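Side-chain contacts in Bpsl1147 (Burkholderia pseudomallei, PDB 5A4O), which is a homolog of the eukaryotic transcription coactivator PC4 and probably binds DNA, in particular single-stranded DNA, as a dimer: residues Val13-Ser16 with Ala17-Ile21; His25-Arg29 with Gly30-Val34; Pro58-Leu61 with Ala62-Ile65. One frame throughout, in Å; residues are numbered along the deposited sequence.

Interaction 1. Residues Val13-Ser16 with Ala17-Ile21; sequences VQKS and ATQRI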
# COMPACT_ATOMS: atom_id res chain seq x y z
N VAL A 13 6.28 -7.07 -6.56
CA VAL A 13 5.33 -8.17 -6.31
C VAL A 13 4.41 -8.29 -7.50
O VAL A 13 3.60 -7.40 -7.77
CB VAL A 13 4.48 -7.94 -5.06
CG1 VAL A 13 3.54 -9.11 -4.84
CG2 VAL A 13 5.35 -7.63 -3.86
N GLN A 14 4.55 -9.39 -8.24
CA GLN A 14 3.80 -9.56 -9.46
C GLN A 14 2.35 -9.90 -9.16
O GLN A 14 2.06 -10.81 -8.36
CB GLN A 14 4.40 -10.67 -10.34
CG GLN A 14 5.81 -10.37 -10.79
CD GLN A 14 6.53 -11.58 -11.36
OE1 GLN A 14 5.98 -12.67 -11.42
NE2 GLN A 14 7.79 -11.39 -11.74
N LYS A 15 1.44 -9.15 -9.78
CA LYS A 15 -0.01 -9.45 -9.72
C LYS A 15 -0.47 -10.24 -10.92
O LYS A 15 -1.36 -11.10 -10.80
CB LYS A 15 -0.83 -8.16 -9.71
CG LYS A 15 -0.71 -7.38 -8.43
CD LYS A 15 -1.70 -6.21 -8.30
CE LYS A 15 -3.10 -6.54 -8.81
NZ LYS A 15 -4.13 -6.01 -7.88
N SER A 16 0.08 -9.92 -12.07
CA SER A 16 -0.27 -10.58 -13.33
C SER A 16 0.79 -10.25 -14.35
O SER A 16 1.76 -9.57 -14.04
CB SER A 16 -1.63 -10.04 -13.82
OG SER A 16 -1.51 -8.67 -14.23
N ALA A 17 0.64 -10.69 -15.59
CA ALA A 17 1.56 -10.23 -16.62
C ALA A 17 1.56 -8.72 -16.76
O ALA A 17 2.55 -8.15 -17.24
CB ALA A 17 1.22 -10.84 -17.96
N THR A 18 0.48 -8.07 -16.35
CA THR A 18 0.31 -6.63 -16.66
C THR A 18 0.39 -5.65 -15.49
O THR A 18 0.32 -4.44 -15.71
CB THR A 18 -1.02 -6.37 -17.38
OG1 THR A 18 -2.15 -6.63 -16.53
CG2 THR A 18 -1.09 -7.23 -18.63
N GLN A 19 0.53 -6.15 -14.26
CA GLN A 19 0.45 -5.31 -13.07
C GLN A 19 1.37 -5.88 -12.01
O GLN A 19 1.50 -7.11 -11.88
CB GLN A 19 -0.97 -5.30 -12.50
CG GLN A 19 -2.05 -4.86 -13.47
CD GLN A 19 -3.30 -4.39 -12.76
OE1 GLN A 19 -3.71 -4.91 -11.73
NE2 GLN A 19 -3.93 -3.37 -13.34
N ARG A 20 2.00 -5.00 -11.26
CA ARG A 20 2.84 -5.40 -10.14
C ARG A 20 2.64 -4.41 -9.06
O ARG A 20 2.17 -3.30 -9.31
CB ARG A 20 4.31 -5.40 -10.54
CG ARG A 20 4.65 -6.41 -11.58
CD ARG A 20 6.13 -6.32 -11.93
NE ARG A 20 6.45 -7.18 -13.04
CZ ARG A 20 7.65 -7.27 -13.61
NH1 ARG A 20 8.67 -6.55 -13.18
NH2 ARG A 20 7.81 -8.08 -14.64
N ILE A 21 2.95 -4.82 -7.85
CA ILE A 21 3.01 -3.90 -6.73
C ILE A 21 4.50 -3.64 -6.45
O ILE A 21 5.23 -4.57 -6.05
CB ILE A 21 2.33 -4.43 -5.47
CG1 ILE A 21 0.85 -4.74 -5.72
CG2 ILE A 21 2.56 -3.47 -4.30
CD1 ILE A 21 -0.02 -3.54 -6.04
O HOH W 1 4.48 -9.13 -13.79
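Val13 and Ile21 face each other as an antiparallel hydrogen-bonded pair a few residues from the hairpin turn between strands 8-16 and 19-28, whose short segments here approach to 4.4 Å, their directions 150° apart. Ile21 N donates to Val13 O at 2.7 Å, and the return bond from Val13 N to Ile21 O is equally straight. One step on, Gln14 and Arg20 form the non-hydrogen-bonded pair. Nearer the turn, Lys15 and Ser16 form a classic beta bulge opposite Gln19, whose O accepts from both amides, Lys15 N at 2.9 Å and Ser16 N at 3.2 Å. The hydroxyl of Ser16 takes part as well. With chi1 at 69°, OG sits between the backbone N and the carbonyl carbon and accepts the amide of Thr18 (Thr18 N to Ser16 OG, 3.0 Å), the side-chain-to-backbone bond of an ST turn.

Gln14 and Arg20 run side by side in the same direction, CG of Gln14 lying 4.0 Å from NE of Arg20, while the amide and guanidinium planes are 34° apart. Arg20 NE gives its hydrogen to a water in the guanidinium plane; that water donates to Ser16 O, bridging the arginine to the turn. The guanidinium tip is held by a salt bridge from NH1 to Asp12. Lys15 passes across Gln19 and Ile21: its CD touches Ile21 CD1 at 3.9 Å, and its CE approaches Gln19 OE1 to 3.4 Å.

Strand 31-41 flanks the hairpin beyond strand 19-28, bonding to the backbone of Thr18 and Arg20, with Val36 against Ile21. From the second subunit, Arg57 bonds to Lys15 O, Ile54 packs on Ile21 and Gln63 on Val13, placing this end of the antiparallel sheet at the dimer interface.

Interaction 2. Residues His25-Arg29 with Gly30-Val34; sequences HRWYR and GRRYV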
# COMPACT_ATOMS: atom_id res chain seq x y z
N HIS A 25 12.02 2.79 -2.14
CA HIS A 25 12.50 3.68 -1.11
C HIS A 25 13.21 4.82 -1.79
O HIS A 25 13.97 4.61 -2.72
CB HIS A 25 13.45 2.95 -0.15
CG HIS A 25 13.92 3.81 0.97
ND1 HIS A 25 15.02 4.63 0.85
CD2 HIS A 25 13.39 4.07 2.18
CE1 HIS A 25 15.17 5.32 1.97
NE2 HIS A 25 14.20 4.99 2.80
N ARG A 26 12.94 6.06 -1.37
CA ARG A 26 13.69 7.16 -1.92
C ARG A 26 13.92 8.27 -0.90
O ARG A 26 13.27 8.29 0.17
CB ARG A 26 13.03 7.73 -3.16
CG ARG A 26 11.68 8.31 -2.92
CD ARG A 26 11.04 8.76 -4.23
NE ARG A 26 10.24 9.95 -3.97
CZ ARG A 26 9.06 9.96 -3.36
NH1 ARG A 26 8.48 8.83 -2.95
NH2 ARG A 26 8.43 11.11 -3.17
N TRP A 27 14.89 9.12 -1.21
CA TRP A 27 15.21 10.27 -0.37
C TRP A 27 14.97 11.55 -1.15
O TRP A 27 15.19 11.61 -2.38
CB TRP A 27 16.67 10.21 0.01
CG TRP A 27 17.10 9.06 0.85
CD1 TRP A 27 17.42 7.81 0.45
CD2 TRP A 27 17.34 9.11 2.25
NE1 TRP A 27 17.83 7.05 1.52
CE2 TRP A 27 17.77 7.84 2.64
CE3 TRP A 27 17.18 10.10 3.21
CZ2 TRP A 27 18.09 7.54 3.95
CZ3 TRP A 27 17.51 9.82 4.51
CH2 TRP A 27 17.96 8.54 4.87
N TYR A 28 14.52 12.59 -0.48
CA TYR A 28 14.49 13.91 -1.11
C TYR A 28 14.67 14.95 0.00
O TYR A 28 13.97 14.89 1.02
CB TYR A 28 13.22 14.19 -1.92
CG TYR A 28 13.51 15.37 -2.83
CD1 TYR A 28 14.15 15.20 -4.05
CD2 TYR A 28 13.26 16.67 -2.41
CE1 TYR A 28 14.49 16.28 -4.85
CE2 TYR A 28 13.57 17.75 -3.19
CZ TYR A 28 14.20 17.56 -4.41
OH TYR A 28 14.52 18.70 -5.13
N ARG A 29 15.63 15.84 -0.22
CA ARG A 29 16.04 16.90 0.72
C ARG A 29 16.28 16.30 2.11
O ARG A 29 15.90 16.86 3.15
CB ARG A 29 15.01 18.04 0.74
CG ARG A 29 15.62 19.44 0.72
CD ARG A 29 16.53 19.71 1.93
NE ARG A 29 17.42 20.83 1.67
CZ ARG A 29 17.08 22.12 1.71
NH1 ARG A 29 15.85 22.51 2.04
NH2 ARG A 29 18.00 23.04 1.43
N GLY A 30 16.88 15.12 2.11
CA GLY A 30 17.26 14.46 3.36
C GLY A 30 16.14 13.80 4.14
O GLY A 30 16.33 13.48 5.31
N ARG A 31 14.99 13.57 3.50
CA ARG A 31 13.86 12.88 4.13
C ARG A 31 13.53 11.62 3.36
O ARG A 31 13.64 11.60 2.16
CB ARG A 31 12.66 13.80 4.25
CG ARG A 31 12.94 14.90 5.28
CD ARG A 31 11.82 15.90 5.45
NE ARG A 31 11.58 16.74 4.26
CZ ARG A 31 12.33 17.77 3.83
NH1 ARG A 31 13.46 18.14 4.45
NH2 ARG A 31 11.95 18.41 2.75
N ARG A 32 13.17 10.56 4.09
CA ARG A 32 12.94 9.23 3.49
C ARG A 32 11.46 9.02 3.19
O ARG A 32 10.59 9.47 3.95
CB ARG A 32 13.32 8.11 4.47
CG ARG A 32 14.78 7.97 4.80
CD ARG A 32 15.02 6.97 5.92
NE ARG A 32 14.55 5.61 5.59
CZ ARG A 32 14.27 4.67 6.48
NH1 ARG A 32 14.42 4.91 7.78
NH2 ARG A 32 13.84 3.47 6.06
N TYR A 33 11.19 8.32 2.09
CA TYR A 33 9.84 8.07 1.61
C TYR A 33 9.78 6.58 1.25
O TYR A 33 10.59 6.14 0.48
CB TYR A 33 9.55 8.90 0.33
CG TYR A 33 9.57 10.41 0.45
CD1 TYR A 33 10.76 11.11 0.69
CD2 TYR A 33 8.40 11.16 0.23
CE1 TYR A 33 10.76 12.51 0.79
CE2 TYR A 33 8.40 12.55 0.30
CZ TYR A 33 9.57 13.23 0.60
OH TYR A 33 9.58 14.62 0.71
N VAL A 34 8.85 5.80 1.82
CA VAL A 34 8.60 4.45 1.37
C VAL A 34 7.32 4.49 0.53
O VAL A 34 6.30 5.02 0.95
CB VAL A 34 8.44 3.44 2.52
CG1 VAL A 34 8.07 2.05 2.00
CG2 VAL A 34 9.73 3.37 3.33
O HOH W 2 11.60 16.20 1.23
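Arg32 NE donates to His25 NE2 across the hairpin at 2.9 Å, with an N-H...N angle of 179°. The acceptor lies exactly in the guanidinium plane, whereas the donor is 16° out of the imidazole plane. This bond makes NE2 an acceptor, consistent with a neutral ring protonated on ND1. Backbone bonds run alongside: Arg26 and Tyr33 exchange two, as do Tyr28 and Arg31, which close a type I' turn with Arg29 and Gly30 at its corners, both at positive phi. Beside the turn, on the face of Tyr28 and Tyr33, a water donates to Tyr28 O at 2.7 Å and lies at the edge of the Tyr33 ring, 2.6 Å from its OH.

On that same face Arg26 and Tyr33 make an off-centre cation-pi contact, CZ of Arg26 4.3 Å from the Tyr33 ring centroid, with Tyr33 CB and CG over one face of the guanidinium. Arg26 reaches there because CG takes the place between backbone N and carbonyl carbon (chi1 63°), and NH2 comes to 3.4 Å from Tyr33 CD2. CE1 of Tyr33 meets CB of Tyr28.

The other face has Trp27 beside Arg32, pointing the same way, with Arg32 CG over the six-membered ring in a CH-pi contact. Ala71 of the second subunit packs on Arg32, and Glu74 of that subunit on His25.

Arginine is thus used twice in different ways: Arg32 combines a directional NE bond with aliphatic packing on indole, whereas Arg26 meets a phenol ring off-centre through its cation. The several arginines probably make this hairpin end strongly basic.

Interaction 3. Residues Pro58-Leu61 with Ala62-Ile65; sequences PELL and AQVI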
# COMPACT_ATOMS: atom_id res chain seq x y z
N PRO A 58 9.06 6.52 7.30
CA PRO A 58 9.51 5.19 7.78
C PRO A 58 9.04 4.88 9.21
O PRO A 58 8.92 3.73 9.55
CB PRO A 58 11.05 5.29 7.69
CG PRO A 58 11.33 6.75 7.66
CD PRO A 58 10.19 7.38 6.91
N GLU A 59 8.76 5.92 10.00
CA GLU A 59 8.27 5.75 11.37
C GLU A 59 6.88 5.09 11.41
O GLU A 59 6.41 4.73 12.49
CB GLU A 59 8.16 7.09 12.09
CG GLU A 59 9.43 7.92 12.04
CD GLU A 59 9.37 9.01 10.96
OE1 GLU A 59 9.56 8.71 9.77
OE2 GLU A 59 9.15 10.20 11.33
N LEU A 60 6.21 4.99 10.27
CA LEU A 60 4.93 4.27 10.20
C LEU A 60 5.06 2.82 9.75
O LEU A 60 4.07 2.07 9.82
CB LEU A 60 3.95 4.99 9.24
CG LEU A 60 3.51 6.39 9.68
CD1 LEU A 60 2.38 6.89 8.78
CD2 LEU A 60 3.06 6.43 11.13
N LEU A 61 6.23 2.41 9.26
CA LEU A 61 6.43 1.05 8.77
C LEU A 61 6.08 -0.08 9.72
O LEU A 61 5.40 -1.01 9.32
CB LEU A 61 7.86 0.82 8.28
CG LEU A 61 8.17 1.40 6.92
CD1 LEU A 61 9.68 1.46 6.74
CD2 LEU A 61 7.49 0.59 5.81
N ALA A 62 6.54 -0.02 10.95
CA ALA A 62 6.26 -1.08 11.92
C ALA A 62 4.76 -1.26 12.09
O ALA A 62 4.26 -2.37 12.10
CB ALA A 62 6.92 -0.80 13.27
N GLN A 63 4.04 -0.15 12.23
CA GLN A 63 2.57 -0.24 12.33
C GLN A 63 1.91 -0.84 11.10
O GLN A 63 0.98 -1.66 11.23
CB GLN A 63 1.99 1.14 12.65
CG GLN A 63 2.35 1.62 14.04
CD GLN A 63 2.21 3.12 14.18
OE1 GLN A 63 3.18 3.87 14.03
NE2 GLN A 63 0.99 3.57 14.39
N VAL A 64 2.33 -0.43 9.90
CA VAL A 64 1.76 -0.99 8.65
C VAL A 64 2.05 -2.49 8.55
O VAL A 64 1.17 -3.28 8.31
CB VAL A 64 2.22 -0.22 7.39
CG1 VAL A 64 1.84 -0.95 6.11
CG2 VAL A 64 1.62 1.17 7.37
N ILE A 65 3.29 -2.87 8.80
CA ILE A 65 3.67 -4.28 8.82
C ILE A 65 2.81 -5.07 9.81
O ILE A 65 2.30 -6.16 9.49
CB ILE A 65 5.15 -4.43 9.15
CG1 ILE A 65 5.99 -4.02 7.95
CG2 ILE A 65 5.45 -5.86 9.56
CD1 ILE A 65 7.44 -3.65 8.25
O HOH W 3 8.29 2.17 11.83
O HOH W 4 5.47 2.39 13.14
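Gln63 reaches back from the first turn of helix 61-73 toward the residues that lead into it. Its CB lies 3.6 Å from Leu60 O. From there CG stands anti to the carbonyl carbon (chi1 -68°) and the chain runs on extended, which carries the amide back alongside the entry to the helix. OE1, at the tip, accepts from a water at 2.9 Å and is 3.9 Å from Leu60 CD2, the two side chains crossing at an angle. The same water donates to Glu59 O at 2.6 Å and accepts from Gln63 N, so the side chain and its own amide are tied to one carbonyl through a single solvent molecule.

This is the start of the long C-terminal helix that follows the four-stranded antiparallel sheet in this PC4 homolog. Regular bonding begins with Val64 N to Leu60 O at 3.0 Å and continues with Ile65 N to Leu61 O at 2.9 Å. Just before it, a second water receives the hydrogen of Ala62 N and donates to Pro58 O, bridging a turn that the direct bond from Leu61 N to Pro58 O also closes.

Away from the waters, Ile65 lays CG1 and CD1 beside Leu61 O, and CD1 comes within 4.5 Å of Leu61 CB. Leu68 of the second subunit packs against Leu61, Val64 and Ile65, while Gln14 of that subunit meets Leu60.

How the interactions relate
From the N terminus the three contacts follow in series, none nesting within or crossing another. Interaction 1 closes the hairpin between strands 8-16 and 19-28; interaction 2 closes the next, between strands 19-28 and 31-41. Strand 19-28 therefore carries one turn at each end, and the two centres lie 25 Å apart on opposite sides of the chain's centre. Interaction 3 comes after strand 47-56, where the chain leaves the sheet and enters helix 61-73. It touches interaction 2 directly: Arg32 NH1 packs on Pro58 CB at 3.4 Å, and Val34 on Leu61, joining the helix start to the sheet. All three also meet the second subunit.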